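Local coordinates for protein ferulic acid esterase, AmCE1/Fae1A (Anaeromyces mucronatus, PDB 5CXX) that probably hydrolyses feruloyl esters to release ferulic acid, which it binds in the pocket of an alpha/beta-hydrolase fold, at residues A[63-68]-A[117-122]; A[123-128]-A[159-164]; A[151-156]-A[177-182]; A[165-170]-A[205-210]. All blocks are in the same frame, centred on the assembly; numbering follows the deposited sequence.

Contact 1: residues A[63-68]-A[117-122]. With FER (3-(4-hydroxy-3-methoxyphenyl)-2-propenoic acid), chain D.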
# COMPACT_ATOMS: atom_id res chain seq x y z
N HIS A 63 1.43 6.30 0.73
CA HIS A 63 0.64 7.25 1.49
C HIS A 63 -0.61 7.74 0.80
O HIS A 63 -0.89 7.43 -0.36
CB HIS A 63 1.56 8.46 1.79
CG HIS A 63 2.01 9.21 0.55
ND1 HIS A 63 1.17 10.05 -0.16
CD2 HIS A 63 3.21 9.25 -0.09
CE1 HIS A 63 1.83 10.58 -1.18
NE2 HIS A 63 3.07 10.10 -1.17
N GLY A 64 -1.37 8.55 1.53
CA GLY A 64 -2.62 9.08 1.03
C GLY A 64 -2.52 10.46 0.37
O GLY A 64 -1.41 11.01 0.10
N LEU A 65 -3.68 11.02 0.09
CA LEU A 65 -3.74 12.28 -0.61
C LEU A 65 -3.04 13.35 0.23
O LEU A 65 -3.14 13.37 1.47
CB LEU A 65 -5.23 12.70 -0.83
CG LEU A 65 -5.59 13.53 -2.04
CD1 LEU A 65 -5.30 12.73 -3.32
CD2 LEU A 65 -7.04 14.00 -1.90
N MET A 66 -2.37 14.26 -0.43
CA MET A 66 -1.79 15.44 0.27
C MET A 66 -0.66 15.08 1.26
O MET A 66 -0.26 15.88 2.09
CB MET A 66 -2.85 16.30 0.98
CG MET A 66 -4.12 16.47 0.05
SD MET A 66 -5.09 17.70 0.74
CE MET A 66 -6.65 17.36 -0.19
N SER A 67 -0.15 13.85 1.15
CA SER A 67 0.98 13.34 1.98
C SER A 67 2.21 13.17 1.12
O SER A 67 2.17 13.53 -0.08
CB SER A 67 0.58 12.02 2.65
OG SER A 67 -0.43 12.38 3.58
N TYR A 68 3.28 12.60 1.71
CA TYR A 68 4.54 12.44 0.96
C TYR A 68 5.32 11.28 1.57
O TYR A 68 4.77 10.60 2.43
CB TYR A 68 5.37 13.76 0.94
CG TYR A 68 5.84 14.21 2.32
CD1 TYR A 68 4.92 14.73 3.24
CD2 TYR A 68 7.21 14.10 2.69
CE1 TYR A 68 5.34 15.11 4.52
CE2 TYR A 68 7.64 14.50 3.97
CZ TYR A 68 6.70 15.00 4.86
OH TYR A 68 7.06 15.41 6.14
N GLU A 117 -7.82 16.87 -11.28
CA GLU A 117 -6.48 17.07 -11.83
C GLU A 117 -5.41 16.64 -10.86
O GLU A 117 -4.42 16.05 -11.28
CB GLU A 117 -6.29 18.55 -12.21
CG GLU A 117 -4.96 18.78 -12.95
CD GLU A 117 -4.87 18.03 -14.29
OE1 GLU A 117 -5.94 17.73 -14.89
OE2 GLU A 117 -3.74 17.77 -14.76
N TYR A 118 -5.60 16.89 -9.57
CA TYR A 118 -4.59 16.41 -8.61
C TYR A 118 -4.56 14.86 -8.54
O TYR A 118 -3.51 14.20 -8.46
CB TYR A 118 -4.83 17.06 -7.21
CG TYR A 118 -3.82 16.66 -6.15
CD1 TYR A 118 -2.47 17.02 -6.29
CD2 TYR A 118 -4.22 16.02 -4.98
CE1 TYR A 118 -1.54 16.64 -5.33
CE2 TYR A 118 -3.32 15.67 -4.00
CZ TYR A 118 -1.96 15.98 -4.19
OH TYR A 118 -1.05 15.57 -3.20
N TYR A 119 -5.76 14.23 -8.59
CA TYR A 119 -5.77 12.77 -8.56
C TYR A 119 -4.98 12.12 -9.68
O TYR A 119 -4.47 11.00 -9.46
CB TYR A 119 -7.23 12.28 -8.64
CG TYR A 119 -8.19 12.88 -7.63
CD1 TYR A 119 -7.78 13.34 -6.37
CD2 TYR A 119 -9.56 12.90 -7.91
CE1 TYR A 119 -8.68 13.88 -5.47
CE2 TYR A 119 -10.46 13.40 -6.98
CZ TYR A 119 -10.02 13.88 -5.78
OH TYR A 119 -10.93 14.43 -4.89
N LYS A 120 -4.96 12.75 -10.86
CA LYS A 120 -4.25 12.14 -12.02
C LYS A 120 -2.79 11.79 -11.69
O LYS A 120 -2.24 10.83 -12.22
CB LYS A 120 -4.28 13.08 -13.22
CG LYS A 120 -5.72 13.18 -13.82
CD LYS A 120 -5.65 14.16 -14.99
CE LYS A 120 -7.07 14.42 -15.56
NZ LYS A 120 -6.98 15.51 -16.57
N GLY A 121 -2.15 12.60 -10.84
CA GLY A 121 -0.77 12.32 -10.45
C GLY A 121 -0.60 11.05 -9.63
O GLY A 121 0.42 10.35 -9.77
N TYR A 122 -1.62 10.70 -8.86
CA TYR A 122 -1.62 9.44 -8.16
C TYR A 122 -1.88 8.29 -9.14
O TYR A 122 -1.27 7.20 -9.03
CB TYR A 122 -2.71 9.42 -7.01
CG TYR A 122 -2.27 10.30 -5.86
CD1 TYR A 122 -2.38 11.70 -5.94
CD2 TYR A 122 -1.72 9.70 -4.68
CE1 TYR A 122 -1.90 12.51 -4.87
CE2 TYR A 122 -1.28 10.52 -3.61
CZ TYR A 122 -1.34 11.87 -3.74
OH TYR A 122 -0.89 12.68 -2.69
C4 FER D . -12.19 11.82 -2.49
C5 FER D . -12.15 11.87 -1.06
C6 FER D . -11.01 11.50 -0.41
C3 FER D . -11.08 11.30 -3.18
C2 FER D . -9.92 10.95 -2.54
C1 FER D . -9.88 11.03 -1.16
C10 FER D . -10.21 10.55 -5.17
C7 FER D . -8.61 10.67 -0.48
C8 FER D . -8.30 10.99 0.79
C9 FER D . -6.95 10.55 1.35
O1 FER D . -6.10 9.90 0.66
O2 FER D . -6.67 10.86 2.54
O4 FER D . -13.27 12.16 -3.24
O3 FER D . -11.25 11.27 -4.53

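Contact 2: residues A[123-128]-A[159-164]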
# COMPACT_ATOMS: atom_id res chain seq x y z
N ASP A 123 -2.80 8.52 -10.07
CA ASP A 123 -3.05 7.48 -11.09
C ASP A 123 -1.79 7.17 -11.86
O ASP A 123 -1.51 6.01 -12.21
CB ASP A 123 -4.14 7.92 -12.08
CG ASP A 123 -5.47 8.29 -11.41
OD1 ASP A 123 -5.69 7.75 -10.30
OD2 ASP A 123 -6.23 9.04 -12.04
N ASN A 124 -0.96 8.19 -12.12
CA ASN A 124 0.22 7.99 -12.92
C ASN A 124 1.30 7.23 -12.18
O ASN A 124 2.32 6.83 -12.79
CB ASN A 124 0.76 9.39 -13.38
CG ASN A 124 1.66 9.26 -14.58
OD1 ASN A 124 1.33 8.54 -15.55
ND2 ASN A 124 2.76 10.03 -14.57
N PHE A 125 1.12 7.03 -10.88
CA PHE A 125 2.07 6.28 -10.09
C PHE A 125 2.24 4.84 -10.61
O PHE A 125 3.32 4.27 -10.41
CB PHE A 125 1.66 6.26 -8.60
CG PHE A 125 2.75 5.64 -7.74
CD1 PHE A 125 3.94 6.34 -7.52
CD2 PHE A 125 2.62 4.35 -7.23
CE1 PHE A 125 4.99 5.75 -6.81
CE2 PHE A 125 3.63 3.78 -6.52
CZ PHE A 125 4.84 4.48 -6.28
N ILE A 126 1.24 4.30 -11.31
CA ILE A 126 1.45 2.97 -11.91
C ILE A 126 2.67 2.98 -12.83
O ILE A 126 3.48 2.06 -12.82
CB ILE A 126 0.18 2.48 -12.64
CG1 ILE A 126 0.38 1.02 -13.12
CG2 ILE A 126 -0.14 3.37 -13.89
CD1 ILE A 126 -1.00 0.42 -13.58
N ASN A 127 2.91 4.07 -13.55
CA ASN A 127 4.05 4.17 -14.42
C ASN A 127 5.36 4.43 -13.62
O ASN A 127 6.40 3.82 -13.92
CB ASN A 127 3.83 5.30 -15.47
CG ASN A 127 2.65 4.96 -16.36
OD1 ASN A 127 2.64 3.84 -16.89
ND2 ASN A 127 1.63 5.82 -16.45
N GLU A 128 5.27 5.28 -12.60
CA GLU A 128 6.44 5.55 -11.71
C GLU A 128 6.91 4.26 -11.06
O GLU A 128 8.11 3.95 -11.08
CB GLU A 128 6.05 6.57 -10.62
CG GLU A 128 7.21 6.88 -9.63
CD GLU A 128 8.37 7.60 -10.33
OE1 GLU A 128 8.19 8.10 -11.48
OE2 GLU A 128 9.48 7.63 -9.75
N ALA A 159 -4.22 3.52 -1.00
CA ALA A 159 -4.91 2.23 -1.03
C ALA A 159 -5.74 2.07 -2.34
O ALA A 159 -5.81 0.96 -2.89
CB ALA A 159 -5.84 2.14 0.19
N ARG A 160 -6.39 3.14 -2.79
CA ARG A 160 -6.99 3.13 -4.11
C ARG A 160 -5.94 2.80 -5.17
O ARG A 160 -6.17 1.96 -6.07
CB ARG A 160 -7.66 4.51 -4.36
CG ARG A 160 -7.59 4.89 -5.84
CD ARG A 160 -8.48 6.15 -6.13
NE ARG A 160 -8.01 6.75 -7.36
CZ ARG A 160 -8.72 7.68 -8.01
NH1 ARG A 160 -9.93 8.07 -7.55
NH2 ARG A 160 -8.22 8.24 -9.12
N THR A 161 -4.76 3.43 -5.03
CA THR A 161 -3.74 3.25 -6.05
C THR A 161 -3.19 1.82 -5.96
O THR A 161 -2.92 1.18 -7.00
CB THR A 161 -2.60 4.30 -5.83
OG1 THR A 161 -3.23 5.60 -5.98
CG2 THR A 161 -1.49 4.13 -6.90
N SER A 162 -3.04 1.30 -4.74
CA SER A 162 -2.57 -0.10 -4.59
C SER A 162 -3.53 -1.10 -5.21
O SER A 162 -3.11 -2.07 -5.86
CB SER A 162 -2.39 -0.45 -3.10
OG SER A 162 -1.33 0.28 -2.54
N LEU A 163 -4.84 -0.88 -5.02
CA LEU A 163 -5.81 -1.82 -5.60
C LEU A 163 -5.81 -1.73 -7.13
O LEU A 163 -5.88 -2.75 -7.83
CB LEU A 163 -7.24 -1.51 -5.12
CG LEU A 163 -7.49 -2.02 -3.71
CD1 LEU A 163 -8.81 -1.39 -3.12
CD2 LEU A 163 -7.63 -3.58 -3.70
N TYR A 164 -5.72 -0.50 -7.65
CA TYR A 164 -5.72 -0.31 -9.10
C TYR A 164 -4.52 -1.05 -9.71
O TYR A 164 -4.64 -1.79 -10.70
CB TYR A 164 -5.68 1.20 -9.40
CG TYR A 164 -5.51 1.55 -10.85
CD1 TYR A 164 -6.46 1.18 -11.80
CD2 TYR A 164 -4.44 2.35 -11.22
CE1 TYR A 164 -6.29 1.55 -13.13
CE2 TYR A 164 -4.27 2.74 -12.58
CZ TYR A 164 -5.19 2.29 -13.50
OH TYR A 164 -5.05 2.68 -14.83
O HOH W 1 -5.21 6.49 -7.94
O HOH W 2 -8.70 9.89 -11.48
O HOH W 3 -3.07 5.47 -15.08

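Contact 3: residues A[151-156]-A[177-182]. With FER (3-(4-hydroxy-3-methoxyphenyl)-2-propenoic acid), chain D.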
# COMPACT_ATOMS: atom_id res chain seq x y z
N ALA A 151 4.99 -6.98 -2.72
CA ALA A 151 3.72 -6.53 -2.12
C ALA A 151 3.52 -5.06 -2.31
O ALA A 151 4.48 -4.29 -2.42
CB ALA A 151 3.71 -6.83 -0.61
N LEU A 152 2.24 -4.67 -2.40
CA LEU A 152 1.89 -3.26 -2.63
C LEU A 152 0.72 -2.94 -1.73
O LEU A 152 -0.35 -3.60 -1.84
CB LEU A 152 1.54 -3.03 -4.12
CG LEU A 152 1.12 -1.57 -4.45
CD1 LEU A 152 2.33 -0.63 -4.23
CD2 LEU A 152 0.69 -1.55 -5.93
N CYS A 153 0.90 -1.99 -0.80
CA CYS A 153 -0.21 -1.63 0.06
C CYS A 153 -0.21 -0.11 0.30
O CYS A 153 0.71 0.57 -0.13
CB CYS A 153 -0.18 -2.40 1.41
SG CYS A 153 1.35 -2.11 2.41
N GLY A 154 -1.29 0.38 0.89
CA GLY A 154 -1.40 1.84 0.98
C GLY A 154 -2.56 2.25 1.86
O GLY A 154 -3.40 1.43 2.23
N PHE A 155 -2.58 3.55 2.16
CA PHE A 155 -3.67 4.14 2.90
C PHE A 155 -4.42 5.15 2.03
O PHE A 155 -3.78 5.96 1.37
CB PHE A 155 -3.09 4.87 4.10
CG PHE A 155 -4.09 5.71 4.86
CD1 PHE A 155 -5.18 5.12 5.48
CD2 PHE A 155 -3.85 7.10 5.03
CE1 PHE A 155 -6.08 5.90 6.24
CE2 PHE A 155 -4.77 7.89 5.80
CZ PHE A 155 -5.86 7.28 6.38
N SER A 156 -5.75 5.03 2.04
CA SER A 156 -6.67 6.04 1.47
C SER A 156 -6.34 6.21 -0.01
O SER A 156 -6.54 5.24 -0.77
CB SER A 156 -6.65 7.33 2.25
OG SER A 156 -7.85 8.01 1.97
N GLY A 177 -2.67 -4.71 -0.47
CA GLY A 177 -3.27 -4.32 0.79
C GLY A 177 -3.84 -2.92 0.66
O GLY A 177 -3.16 -1.96 0.28
N ALA A 178 -5.09 -2.76 1.04
CA ALA A 178 -5.75 -1.48 0.84
C ALA A 178 -6.39 -1.05 2.15
O ALA A 178 -7.42 -1.64 2.55
CB ALA A 178 -6.85 -1.58 -0.27
N PHE A 179 -5.81 -0.05 2.83
CA PHE A 179 -6.34 0.38 4.13
C PHE A 179 -7.13 1.65 3.91
O PHE A 179 -6.55 2.69 3.59
CB PHE A 179 -5.18 0.57 5.15
CG PHE A 179 -4.11 -0.53 5.06
CD1 PHE A 179 -4.46 -1.86 4.81
CD2 PHE A 179 -2.73 -0.18 5.16
CE1 PHE A 179 -3.51 -2.83 4.65
CE2 PHE A 179 -1.76 -1.18 5.04
CZ PHE A 179 -2.13 -2.52 4.77
N ALA A 180 -8.45 1.51 4.00
CA ALA A 180 -9.41 2.62 3.80
C ALA A 180 -9.26 3.25 2.42
O ALA A 180 -9.10 4.48 2.33
CB ALA A 180 -9.30 3.69 4.91
N PRO A 181 -9.37 2.48 1.35
CA PRO A 181 -9.20 3.05 0.00
C PRO A 181 -10.24 4.12 -0.39
O PRO A 181 -11.42 4.07 -0.06
CB PRO A 181 -9.33 1.80 -0.92
CG PRO A 181 -10.24 0.83 -0.15
CD PRO A 181 -9.65 1.01 1.29
N ALA A 182 -9.71 5.12 -1.10
CA ALA A 182 -10.48 6.28 -1.55
C ALA A 182 -11.47 5.93 -2.68
O ALA A 182 -11.23 4.95 -3.43
CB ALA A 182 -9.45 7.37 -2.03
C4 FER D . -12.19 11.82 -2.49
C5 FER D . -12.15 11.87 -1.06
C6 FER D . -11.01 11.50 -0.41
C3 FER D . -11.08 11.30 -3.18
C2 FER D . -9.92 10.95 -2.54
C1 FER D . -9.88 11.03 -1.16
C10 FER D . -10.21 10.55 -5.17
C7 FER D . -8.61 10.67 -0.48
C8 FER D . -8.30 10.99 0.79
C9 FER D . -6.95 10.55 1.35
O1 FER D . -6.10 9.90 0.66
O2 FER D . -6.67 10.86 2.54
O4 FER D . -13.27 12.16 -3.24
O3 FER D . -11.25 11.27 -4.53

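Contact 4: residues A[165-170]-A[205-210]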
# COMPACT_ATOMS: atom_id res chain seq x y z
N ILE A 165 -3.33 -0.77 -9.16
CA ILE A 165 -2.14 -1.37 -9.74
C ILE A 165 -2.15 -2.87 -9.52
O ILE A 165 -1.78 -3.68 -10.40
CB ILE A 165 -0.87 -0.71 -9.15
CG1 ILE A 165 -0.78 0.78 -9.56
CG2 ILE A 165 0.37 -1.50 -9.65
CD1 ILE A 165 0.30 1.53 -8.71
N GLY A 166 -2.52 -3.30 -8.30
CA GLY A 166 -2.48 -4.73 -7.95
C GLY A 166 -3.44 -5.56 -8.79
O GLY A 166 -3.15 -6.76 -9.01
N TYR A 167 -4.55 -4.97 -9.26
CA TYR A 167 -5.45 -5.75 -10.10
C TYR A 167 -5.10 -5.55 -11.58
O TYR A 167 -5.15 -6.57 -12.34
CB TYR A 167 -6.94 -5.42 -9.83
CG TYR A 167 -7.40 -6.24 -8.64
CD1 TYR A 167 -7.21 -5.75 -7.34
CD2 TYR A 167 -8.02 -7.48 -8.82
CE1 TYR A 167 -7.60 -6.51 -6.23
CE2 TYR A 167 -8.40 -8.28 -7.72
CZ TYR A 167 -8.19 -7.76 -6.42
OH TYR A 167 -8.55 -8.58 -5.37
N MET A 168 -4.69 -4.35 -12.00
CA MET A 168 -4.41 -4.22 -13.44
C MET A 168 -3.10 -4.91 -13.79
O MET A 168 -2.97 -5.35 -14.96
CB MET A 168 -4.32 -2.75 -13.87
CG MET A 168 -5.69 -1.99 -13.73
SD MET A 168 -7.14 -2.73 -14.62
CE MET A 168 -7.85 -3.83 -13.40
N ARG A 169 -2.17 -4.98 -12.82
CA ARG A 169 -0.87 -5.61 -13.07
C ARG A 169 -0.59 -6.64 -11.97
O ARG A 169 0.51 -6.67 -11.35
CB ARG A 169 0.25 -4.55 -13.16
CG ARG A 169 0.22 -3.70 -14.45
CD ARG A 169 0.24 -4.53 -15.77
NE ARG A 169 1.39 -5.45 -15.81
CZ ARG A 169 2.54 -5.13 -16.38
NH1 ARG A 169 2.78 -3.88 -16.88
NH2 ARG A 169 3.53 -6.05 -16.45
N SER A 170 -1.56 -7.54 -11.83
CA SER A 170 -1.44 -8.63 -10.88
C SER A 170 -0.30 -9.58 -11.26
O SER A 170 0.15 -10.38 -10.44
CB SER A 170 -2.76 -9.41 -10.80
OG SER A 170 -3.09 -10.01 -12.05
N PHE A 205 -13.05 -4.53 -12.72
CA PHE A 205 -12.24 -4.52 -11.47
C PHE A 205 -11.99 -5.99 -11.09
O PHE A 205 -12.72 -6.59 -10.27
CB PHE A 205 -12.99 -3.75 -10.39
CG PHE A 205 -12.17 -3.45 -9.15
CD1 PHE A 205 -10.81 -3.71 -9.08
CD2 PHE A 205 -12.82 -2.87 -8.08
CE1 PHE A 205 -10.11 -3.37 -7.89
CE2 PHE A 205 -12.12 -2.52 -6.90
CZ PHE A 205 -10.76 -2.81 -6.82
N ARG A 206 -11.02 -6.59 -11.76
CA ARG A 206 -10.72 -8.03 -11.66
C ARG A 206 -9.32 -8.25 -12.26
O ARG A 206 -8.76 -7.36 -12.93
CB ARG A 206 -11.79 -8.88 -12.37
CG ARG A 206 -11.86 -8.59 -13.87
CD ARG A 206 -12.76 -9.56 -14.62
NE ARG A 206 -14.13 -9.54 -14.16
CZ ARG A 206 -14.74 -10.59 -13.60
NH1 ARG A 206 -14.05 -11.72 -13.36
NH2 ARG A 206 -16.01 -10.51 -13.26
N ALA A 207 -8.76 -9.43 -12.06
CA ALA A 207 -7.43 -9.76 -12.56
C ALA A 207 -7.51 -11.08 -13.24
O ALA A 207 -8.26 -11.94 -12.78
CB ALA A 207 -6.49 -9.85 -11.42
N GLU A 208 -6.73 -11.27 -14.28
CA GLU A 208 -6.66 -12.58 -14.86
C GLU A 208 -5.91 -13.48 -13.87
O GLU A 208 -6.60 -14.36 -13.31
CB GLU A 208 -6.02 -12.55 -16.24
CG GLU A 208 -6.49 -13.65 -17.10
CD GLU A 208 -6.10 -13.45 -18.53
OE1 GLU A 208 -5.79 -12.30 -18.92
OE2 GLU A 208 -6.06 -14.41 -19.29
N ILE A 209 -4.60 -13.26 -13.59
CA ILE A 209 -3.89 -14.02 -12.52
C ILE A 209 -4.23 -13.42 -11.16
O ILE A 209 -4.07 -12.21 -10.97
CB ILE A 209 -2.33 -14.14 -12.74
CG1 ILE A 209 -1.67 -14.93 -11.57
CG2 ILE A 209 -1.64 -12.80 -12.96
CD1 ILE A 209 -0.17 -15.44 -11.95
N GLN A 210 -4.78 -14.23 -10.24
CA GLN A 210 -5.32 -13.69 -8.98
C GLN A 210 -4.21 -13.22 -8.06
O GLN A 210 -3.19 -13.92 -7.94
CB GLN A 210 -6.14 -14.76 -8.23
CG GLN A 210 -7.52 -14.96 -8.87
CD GLN A 210 -8.36 -13.68 -8.82
OE1 GLN A 210 -8.87 -13.31 -7.76
NE2 GLN A 210 -8.48 -13.01 -9.96
O HOH W 4 -8.59 -11.24 -5.92

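Contact 1: residues A[63-68]-A[117-122]
Leu65 carries the apolar part of this contact, fitting its two methyls among three tyrosines of helix 116-123. CD1 lies over one face of the Tyr122 ring, 4.1 Å from its centroid and offset toward the rim, a CH-pi contact. The same methyl comes 3.6 Å from Tyr118 CE2, and CD2 meets the edge of Tyr119 at CE1.

The loop 63-68 contains a type II beta turn, Gly64 to Ser67, and follows strand 58-62. Gly64 O accepts twice, from Ser67 N and, on a lone pair in the carbonyl plane, from His63 ND1 at 2.8 Å. The turn presents Leu65 N to the ferulate, whose O1 it meets in a nearly straight hydrogen bond of 2.7 Å (172°); with Met157 N, which also bonds the ligand, this is consistent with the oxyanion hole of alpha/beta-hydrolases.

Among the polar contacts, Tyr122 OH donates to Tyr118 OH at 2.9 Å, and Tyr118 OH takes a weak bond of 3.3 Å from Met66 N. Tyr122 OH also lies in the plane of the His63 ring, at its edge. Tyr119 turns one face to the ligand, with methoxy carbon C10 over the ring centre, while its hydroxyl bonds Ser193.

Contact 2: residues A[123-128]-A[159-164]
Asp123 and Arg160 join the end of helix 116-123 to helix 157-168, where the two backbones come closest between the CA atoms of Asp123 and Thr161, 6.6 Å apart. The two side chains form a salt bridge: Arg160 NH2 donates to the syn lone pair of Asp123 OD1 at 2.8 Å with an N-H...O angle of 168°. Carboxylate and guanidinium planes are only 7° apart, so the groups lie almost flat with one another. One water takes an N-H from Arg160 NE and donates to Asp123 OD1 and Thr161 OG1; a second links Asp123 OD2 with Arg160 NH2.

Apolar contacts are sparser. Thr161 CG2 rests 4.1 Å from Phe125 CD2, its OG1 bonding Met157 O, and Ile126 CD1 touches Tyr164 CE2 at the same distance, the two side chains crossing at about a right angle. An alanine in place of Asp123 would probably leave Arg160 NH2 without its charged mate and both waters without their carboxylate partner, giving the guanidinium more freedom to turn. Arg160 NH1 has a further partner in Pro183 O, and the side chain touches the bound ferulate. Asp123 is therefore likely to act from the second shell, fixing the orientation of a positive group at the pocket wall.

Contact 3: residues A[151-156]-A[177-182]
Ser156 leaves its strand with phi 59° and psi -118°, a strained backbone for a residue with a side chain, yet stays bonded to 177-182 through both its N and its O. Its N donates to Phe179 O at 2.9 Å, and its O takes Ala182 N at 3.2 Å from well above the carbonyl plane. In the conformer described, OG bonds His253 NE2 and points to ferulate C9, a close approach left doubtful by a second conformer; Ala182 CB touches the ligand's ring at C2.

Before the turn, strands 150-155 and 175-179 run parallel, joined by Gly177 N to Leu152 O, a weak Gly154 N to Gly177 O, and Phe179 N to Gly154 O at 2.9 Å. Gly177 lacks a side chain, so Cys153 CB can approach its CA to 3.7 Å. On the sheet face shared by Cys153, Phe155 and Phe179, CG of Phe179 lies beside its own backbone N (chi1 -42°), and the ring reaches strand 150-155, with CZ 3.9 Å from Cys153 CB and CD2 3.4 Å from Gly154 O. An alanine in place of Phe179 would probably open a gap beside Cys153 CB and Gly154 O.

Two parallel strands linked through helix 157-168 form a beta-alpha-beta crossover, and the tight turn at Ser156 fits the nucleophile elbow of alpha/beta-hydrolases, probably with His253 and Asp222 completing a catalytic triad.

Contact 4: residues A[165-170]-A[205-210]
Tyr167 and Phe205 meet in a T-shaped pair, the edge of Phe205 directed at the face of Tyr167. Their planes stand at 77° and the centroids are 5.4 Å apart, with Phe205 CE1 reaching Tyr167 CD1 at 3.8 Å. Tyr167 holds its CG beside the backbone N (chi1 -84°), which turns the ring toward the loop between Phe205 and Ala207, and Ala207 CB packs on CD2 at 3.8 Å. Ala207 N lies at the ring's edge, in its plane. Beyond the ring, Tyr167 OH donates to a water at 2.7 Å, which in turn donates to Gln210 OE1; the hydroxyl also bonds Ser214.

Just beyond the end of the helix, Ser170 turns toward the loop. In the conformer described, OG donates to Ile209 O at 2.6 Å, on a lone pair in the carbonyl plane. Met168, bent along its chain, brings CE to 3.7 Å from Arg206 O.

The contact fastens the C-terminal end of helix 157-168 to the loop leading into strand 213-219. Leu236 of helix 228-238 packs on both Tyr167 and Phe205, Ile235 adds to the cover of Phe205, and Ile165 touches Phe125 and Ile126 of helix 125-140.

Overall arrangement
Helix 157-168 ties three of the contacts together: it is a partner in contacts 2 and 4 and forms the crossover between the strands of contact 3. Contact 3 lies deepest, about 4 Å from the chain centre to its own, and is held mainly by backbone bonds between strands. Contact 1 is also buried but lies farther out, where a leucine and a tyrosine ring meet the same ferulate that contact 3 meets just past its strand ends. Contacts 2 and 4 are only partly buried and use waters: in contact 2 they surround an ion pair, in contact 4 one bonds the hydroxyl of the tyrosine in the aromatic pair. Contacts 1 and 2 touch through Tyr122 and Thr161; contact 4 lies farthest from the ligand.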